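Local coordinates for putative uncharacterized protein (Ustilago maydis, PDB 4GNX), which binds single-stranded DNA as a subunit, probably the large one, of replication protein A, through domains of the OB-fold family, at residues C[58-61]-C[62-66]; C[67-70]-C[71-74]; C[377-380]-C[381-385]. All coordinates share one frame; numbering follows the deposited sequence.

Contact 1 of 3, residues C[58-61]-C[62-66]; sequences NDAV and DRFYP
Val61 and Tyr65 both turn CG or CG1 anti to the backbone N (chi1 -179° and -174°), and one turn apart this lays their side chains next to each other, pointing the same way. The touch is made at the root of the tyrosine: Val61 CG1 packs 3.8 Å from Tyr65 CB, while the ring runs on away from the helix. Phe64 instead sets CG beside its own backbone N, anti to the carbonyl carbon, so that the ring swings back along the helix and CD2 comes 4.2 Å from Ala60 CB. One face of this ring carries Arg63 CB, 3.9 Å above its centre, and the phenyl CZ in turn lies over one face of the Arg63 guanidinium, displaced toward its rim.

Beneath the side chains runs a short ladder of backbone hydrogen bonds: Arg63 N to Asp59 O at 3.2 Å, Phe64 N to Ala60 O at 2.9 Å, and Tyr65 N to Val61 O at 2.8 Å. On the outer face Asp59 and Asp62 present their carboxylates to each other with planes 67° apart and the two OD2 atoms 4.1 Å apart.

Lys39 meets the other oxygen of Asp62 in a salt bridge and gives its backbone N to Asn58 OD1. Tyr65 forms a cation-pi contact with Lys25 and an edge-to-face pair with Phe41, and Asn58 packs on a thymine base of the bound DNA. The chemistry thus divides the helix into two faces: Ala60, Val61 and Phe64 are buried, whereas on the solvent side the like-charged Asp59 and Asp62 carboxylates would repel, and the Lys39 salt bridge to Asp62 probably offsets part of this.

Contact 2 of 3, residues C[67-70]-C[71-74]; sequences LLQE and NHVY
Leu68 meets the Tyr74 ring squarely over one face: its CD2 stands 3.6 Å from the ring centroid and only 5° off the ring normal, a CH-pi contact with the methyl centred over the ring. The phenol is held at its far end as well. Gln69 N donates a hydrogen bond to Tyr74 OH at 2.7 Å, and Gln69 O lies at the ring edge, in its plane. Thus backbone atoms meet the hydroxyl and the rim while a methyl covers the flat.

The second pair, Gln69 and His72, runs side by side and in the same direction, both with CG beside the backbone N. Their amide and imidazole planes are nearly perpendicular, at 87°, and Gln69 OE1 lies over one face of the histidine, 3.9 Å from His72 NE2. Glu70 O comes to the ring edge, near its plane, 3.2 Å from His72 CD2.

Gln69 and His72 are also the ends of a type II beta turn, closed by the bond from His72 N to Gln69 O at 3.2 Å; Asn71 in its third position has the positive phi (76°) such a turn needs. Glu107 OE1 is hydrogen-bonded to His72 ND1. The tyrosine thus joins two kinds of contact: its ring packs on Leu68 and Ile105, which also touch each other, and its buried oxygen accepts a bond from the loop backbone at Gln69 N.

Contact 3 of 3, residues C[377-380]-C[381-385]; sequences LHKL and REESE
The last turn of helix 374-381 runs into a connection to helix 385-395, with Ser384 as the N-cap of the second helix, its OG bonded to Glu387 N and to Ser386 OG. Arg381 N bonds to Leu377 O at 2.9 Å, the only bond between the two segments whose geometry is not weak. Beyond it Glu382 N reaches His378 O and Lys379 O only weakly, and Leu380 O takes weak bonds from Glu383 N and Ser384 N, each 3.4 Å.

His378 has CG anti to its backbone N (chi1 -179°) and Glu382 has CG beside its own. The carboxylate consequently comes to the imidazole with the planes 43° apart, Glu382 OE2 lying 3.6 Å from His378 CE1. Arg381 stretches from CG to NE across the bend and forms a salt bridge, NE to Glu385 OE1 at 2.8 Å, whose hydrogen bond is weak, linking one helix end with the first residue of the next.

Leu380 packs on Ala391 and Arg381 on Phe388, both of helix 385-395, while Leu377 reaches Phe388 and, on strand 290-310, Leu306 and Tyr307. With the His378 ring stacked on Tyr342 of strand 341-352, helix 374-381 packs on both the second helix and the sheet.

In the fold
Contacts 1 and 2 follow each other without a gap, their centres 14 Å apart, and span helix 59-64 and the loop into strand 73-77. In an OB fold this is the connection between the third and fourth strands; strand 73-77 lies next to strand 17-30, on which residues of both contacts pack. Contact 3 comes much later, its centre about 73 Å from either of theirs, in the corresponding, longer connection of the C-terminal domain, between strands 355-362 and 398-411. Contacts 1 and 3 thus lie on helices, contact 2 on the turn that follows, at two distant points of a protein bound to single-stranded DNA; contact 1 comes nearest to that DNA.

Contact 1 of 3, residues C[58-61]-C[62-66]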
# COMPACT_ATOMS: atom_id res chain seq x y z
N ASN C 58 16.08 9.84 26.80
CA ASN C 58 16.68 9.51 28.10
C ASN C 58 16.43 10.50 29.24
O ASN C 58 15.35 10.51 29.82
CB ASN C 58 18.16 9.20 27.90
CG ASN C 58 18.38 8.28 26.72
OD1 ASN C 58 17.69 7.26 26.56
ND2 ASN C 58 19.33 8.64 25.87
N ASP C 59 17.41 11.35 29.55
CA ASP C 59 17.26 12.29 30.67
C ASP C 59 16.17 13.37 30.47
O ASP C 59 15.54 13.82 31.43
CB ASP C 59 18.62 12.88 31.05
CG ASP C 59 19.54 11.85 31.70
OD1 ASP C 59 20.50 12.24 32.41
OD2 ASP C 59 19.29 10.64 31.52
N ALA C 60 15.93 13.74 29.22
CA ALA C 60 14.85 14.67 28.90
C ALA C 60 13.45 14.15 29.32
O ALA C 60 12.55 14.95 29.59
CB ALA C 60 14.87 15.02 27.42
N VAL C 61 13.29 12.82 29.37
CA VAL C 61 12.03 12.23 29.79
C VAL C 61 11.78 12.54 31.25
O VAL C 61 10.68 12.97 31.63
CB VAL C 61 12.00 10.69 29.62
CG1 VAL C 61 10.65 10.14 30.05
CG2 VAL C 61 12.29 10.30 28.19
N ASP C 62 12.80 12.31 32.07
CA ASP C 62 12.71 12.56 33.50
C ASP C 62 12.37 14.01 33.75
O ASP C 62 11.54 14.33 34.61
CB ASP C 62 14.03 12.22 34.16
CG ASP C 62 14.47 10.78 33.90
OD1 ASP C 62 13.77 9.84 34.34
OD2 ASP C 62 15.53 10.60 33.26
N ARG C 63 12.99 14.88 32.97
CA ARG C 63 12.83 16.30 33.14
C ARG C 63 11.47 16.83 32.68
O ARG C 63 10.87 17.67 33.34
CB ARG C 63 13.97 17.04 32.45
CG ARG C 63 15.32 16.80 33.11
CD ARG C 63 16.45 17.59 32.48
NE ARG C 63 16.24 19.03 32.49
CZ ARG C 63 16.32 19.82 31.42
NH1 ARG C 63 16.62 19.31 30.23
NH2 ARG C 63 16.11 21.13 31.53
N PHE C 64 10.98 16.33 31.55
CA PHE C 64 9.81 16.96 30.93
C PHE C 64 8.53 16.13 30.82
O PHE C 64 7.45 16.71 30.67
CB PHE C 64 10.18 17.55 29.58
CG PHE C 64 11.36 18.46 29.65
CD1 PHE C 64 11.35 19.58 30.48
CD2 PHE C 64 12.50 18.21 28.90
CE1 PHE C 64 12.45 20.43 30.55
CE2 PHE C 64 13.59 19.06 28.97
CZ PHE C 64 13.56 20.17 29.79
N TYR C 65 8.65 14.80 30.87
CA TYR C 65 7.46 13.97 30.73
C TYR C 65 6.41 14.36 31.76
O TYR C 65 5.26 14.61 31.39
CB TYR C 65 7.76 12.47 30.79
CG TYR C 65 6.52 11.65 30.49
CD1 TYR C 65 6.14 11.37 29.18
CD2 TYR C 65 5.70 11.17 31.52
CE1 TYR C 65 5.00 10.63 28.89
CE2 TYR C 65 4.56 10.44 31.25
CZ TYR C 65 4.21 10.17 29.93
OH TYR C 65 3.08 9.44 29.65
N PRO C 66 6.80 14.43 33.05
CA PRO C 66 5.82 14.83 34.06
C PRO C 66 5.30 16.23 33.77
O PRO C 66 4.12 16.50 33.94
CB PRO C 66 6.62 14.83 35.36
CG PRO C 66 7.77 13.91 35.09
CD PRO C 66 8.12 14.17 33.66

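Contact 2 of 3, residues C[67-70]-C[71-74]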
# COMPACT_ATOMS: atom_id res chain seq x y z
N LEU C 67 6.18 17.10 33.29
CA LEU C 67 5.88 18.51 33.12
C LEU C 67 4.86 18.86 32.04
O LEU C 67 4.18 19.88 32.13
CB LEU C 67 7.20 19.26 32.85
CG LEU C 67 7.24 20.79 32.72
CD1 LEU C 67 6.58 21.49 33.89
CD2 LEU C 67 8.69 21.23 32.58
N LEU C 68 4.74 18.03 31.01
CA LEU C 68 3.89 18.39 29.87
C LEU C 68 2.60 17.58 29.86
O LEU C 68 2.64 16.35 29.90
CB LEU C 68 4.65 18.20 28.55
CG LEU C 68 5.86 19.09 28.23
CD1 LEU C 68 6.69 18.44 27.13
CD2 LEU C 68 5.43 20.49 27.83
N GLN C 69 1.47 18.27 29.82
CA GLN C 69 0.17 17.61 29.93
C GLN C 69 -0.76 18.06 28.82
O GLN C 69 -0.82 19.25 28.51
CB GLN C 69 -0.44 17.87 31.31
CG GLN C 69 0.30 17.18 32.44
CD GLN C 69 -0.22 17.60 33.81
OE1 GLN C 69 -1.25 18.29 33.92
NE2 GLN C 69 0.49 17.18 34.86
N GLU C 70 -1.50 17.11 28.23
CA GLU C 70 -2.34 17.42 27.07
C GLU C 70 -3.34 18.55 27.27
O GLU C 70 -3.93 18.72 28.33
CB GLU C 70 -3.01 16.18 26.44
CG GLU C 70 -2.83 14.84 27.16
CD GLU C 70 -2.94 13.65 26.21
OE1 GLU C 70 -2.14 13.56 25.25
OE2 GLU C 70 -3.84 12.79 26.42
N ASN C 71 -3.47 19.36 26.22
CA ASN C 71 -4.40 20.46 26.15
C ASN C 71 -3.97 21.68 26.95
O ASN C 71 -4.60 22.74 26.88
CB ASN C 71 -5.81 20.00 26.52
CG ASN C 71 -6.88 20.86 25.90
OD1 ASN C 71 -6.74 21.32 24.77
ND2 ASN C 71 -7.95 21.09 26.65
N HIS C 72 -2.88 21.53 27.70
CA HIS C 72 -2.25 22.65 28.40
C HIS C 72 -1.28 23.36 27.48
O HIS C 72 -0.82 22.77 26.50
CB HIS C 72 -1.54 22.16 29.66
CG HIS C 72 -2.47 21.67 30.74
ND1 HIS C 72 -2.73 22.38 31.84
CD2 HIS C 72 -3.20 20.49 30.85
CE1 HIS C 72 -3.59 21.70 32.63
NE2 HIS C 72 -3.87 20.54 32.02
N VAL C 73 -0.98 24.62 27.80
CA VAL C 73 -0.23 25.53 26.91
C VAL C 73 1.11 25.93 27.51
O VAL C 73 1.18 26.30 28.68
CB VAL C 73 -1.04 26.82 26.65
CG1 VAL C 73 -0.19 27.88 25.96
CG2 VAL C 73 -2.29 26.52 25.83
N TYR C 74 2.17 25.87 26.72
CA TYR C 74 3.51 26.07 27.26
C TYR C 74 4.40 27.01 26.46
O TYR C 74 4.24 27.17 25.24
CB TYR C 74 4.22 24.72 27.39
CG TYR C 74 3.50 23.70 28.24
CD1 TYR C 74 2.47 22.92 27.72
CD2 TYR C 74 3.87 23.49 29.57
CE1 TYR C 74 1.82 21.98 28.49
CE2 TYR C 74 3.23 22.54 30.35
CZ TYR C 74 2.20 21.79 29.81
OH TYR C 74 1.56 20.85 30.57

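Contact 3 of 3, residues C[377-380]-C[381-385]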
# COMPACT_ATOMS: atom_id res chain seq x y z
N LEU C 377 -11.54 -24.89 -20.23
CA LEU C 377 -10.14 -25.23 -20.25
C LEU C 377 -9.92 -26.64 -20.76
O LEU C 377 -9.06 -26.88 -21.61
CB LEU C 377 -9.57 -25.11 -18.84
CG LEU C 377 -8.20 -24.47 -18.69
CD1 LEU C 377 -7.44 -25.27 -17.66
CD2 LEU C 377 -7.43 -24.39 -20.00
N HIS C 378 -10.73 -27.56 -20.23
CA HIS C 378 -10.70 -28.98 -20.56
C HIS C 378 -10.83 -29.21 -22.04
O HIS C 378 -10.03 -29.92 -22.64
CB HIS C 378 -11.81 -29.69 -19.80
CG HIS C 378 -11.86 -31.17 -20.04
ND1 HIS C 378 -12.81 -31.75 -20.79
CD2 HIS C 378 -11.01 -32.20 -19.62
CE1 HIS C 378 -12.59 -33.08 -20.86
NE2 HIS C 378 -11.50 -33.35 -20.13
N LYS C 379 -11.83 -28.59 -22.63
CA LYS C 379 -12.08 -28.68 -24.06
C LYS C 379 -10.88 -28.17 -24.86
O LYS C 379 -10.50 -28.76 -25.88
CB LYS C 379 -13.32 -27.87 -24.39
CG LYS C 379 -13.92 -28.16 -25.75
CD LYS C 379 -15.13 -27.28 -25.97
CE LYS C 379 -15.23 -26.84 -27.42
NZ LYS C 379 -15.36 -25.36 -27.46
N LEU C 380 -10.29 -27.08 -24.38
CA LEU C 380 -9.15 -26.46 -25.02
C LEU C 380 -7.96 -27.38 -25.01
O LEU C 380 -7.18 -27.41 -25.96
CB LEU C 380 -8.82 -25.16 -24.31
CG LEU C 380 -7.73 -24.25 -24.90
CD1 LEU C 380 -8.14 -23.67 -26.24
CD2 LEU C 380 -7.39 -23.14 -23.91
N ARG C 381 -7.83 -28.16 -23.94
CA ARG C 381 -6.74 -29.11 -23.86
C ARG C 381 -6.97 -30.27 -24.82
O ARG C 381 -6.02 -30.89 -25.28
CB ARG C 381 -6.54 -29.59 -22.43
CG ARG C 381 -5.28 -30.42 -22.29
CD ARG C 381 -4.81 -30.57 -20.86
NE ARG C 381 -3.56 -31.34 -20.84
CZ ARG C 381 -2.67 -31.36 -19.84
NH1 ARG C 381 -2.86 -30.62 -18.74
NH2 ARG C 381 -1.58 -32.10 -19.94
N GLU C 382 -8.23 -30.54 -25.14
CA GLU C 382 -8.59 -31.63 -26.05
C GLU C 382 -8.26 -31.35 -27.52
O GLU C 382 -8.35 -32.25 -28.37
CB GLU C 382 -10.07 -31.99 -25.93
CG GLU C 382 -10.39 -32.82 -24.71
CD GLU C 382 -11.87 -33.10 -24.56
OE1 GLU C 382 -12.68 -32.16 -24.72
OE2 GLU C 382 -12.23 -34.27 -24.27
N GLU C 383 -7.88 -30.11 -27.82
CA GLU C 383 -7.55 -29.72 -29.19
C GLU C 383 -6.06 -29.52 -29.43
O GLU C 383 -5.55 -29.91 -30.48
CB GLU C 383 -8.31 -28.47 -29.58
CG GLU C 383 -9.81 -28.68 -29.57
CD GLU C 383 -10.59 -27.40 -29.60
OE1 GLU C 383 -10.03 -26.34 -29.23
OE2 GLU C 383 -11.77 -27.44 -29.98
N SER C 384 -5.38 -28.91 -28.47
CA SER C 384 -3.92 -28.91 -28.45
C SER C 384 -3.38 -28.47 -27.09
O SER C 384 -3.90 -27.55 -26.47
CB SER C 384 -3.32 -28.07 -29.58
OG SER C 384 -3.39 -26.69 -29.29
N GLU C 385 -2.32 -29.16 -26.65
CA GLU C 385 -1.66 -28.86 -25.39
C GLU C 385 -1.11 -27.46 -25.43
O GLU C 385 -1.08 -26.76 -24.42
CB GLU C 385 -0.50 -29.84 -25.14
CG GLU C 385 -0.84 -31.31 -25.32
CD GLU C 385 -1.95 -31.80 -24.39
OE1 GLU C 385 -2.03 -31.32 -23.23
OE2 GLU C 385 -2.73 -32.68 -24.82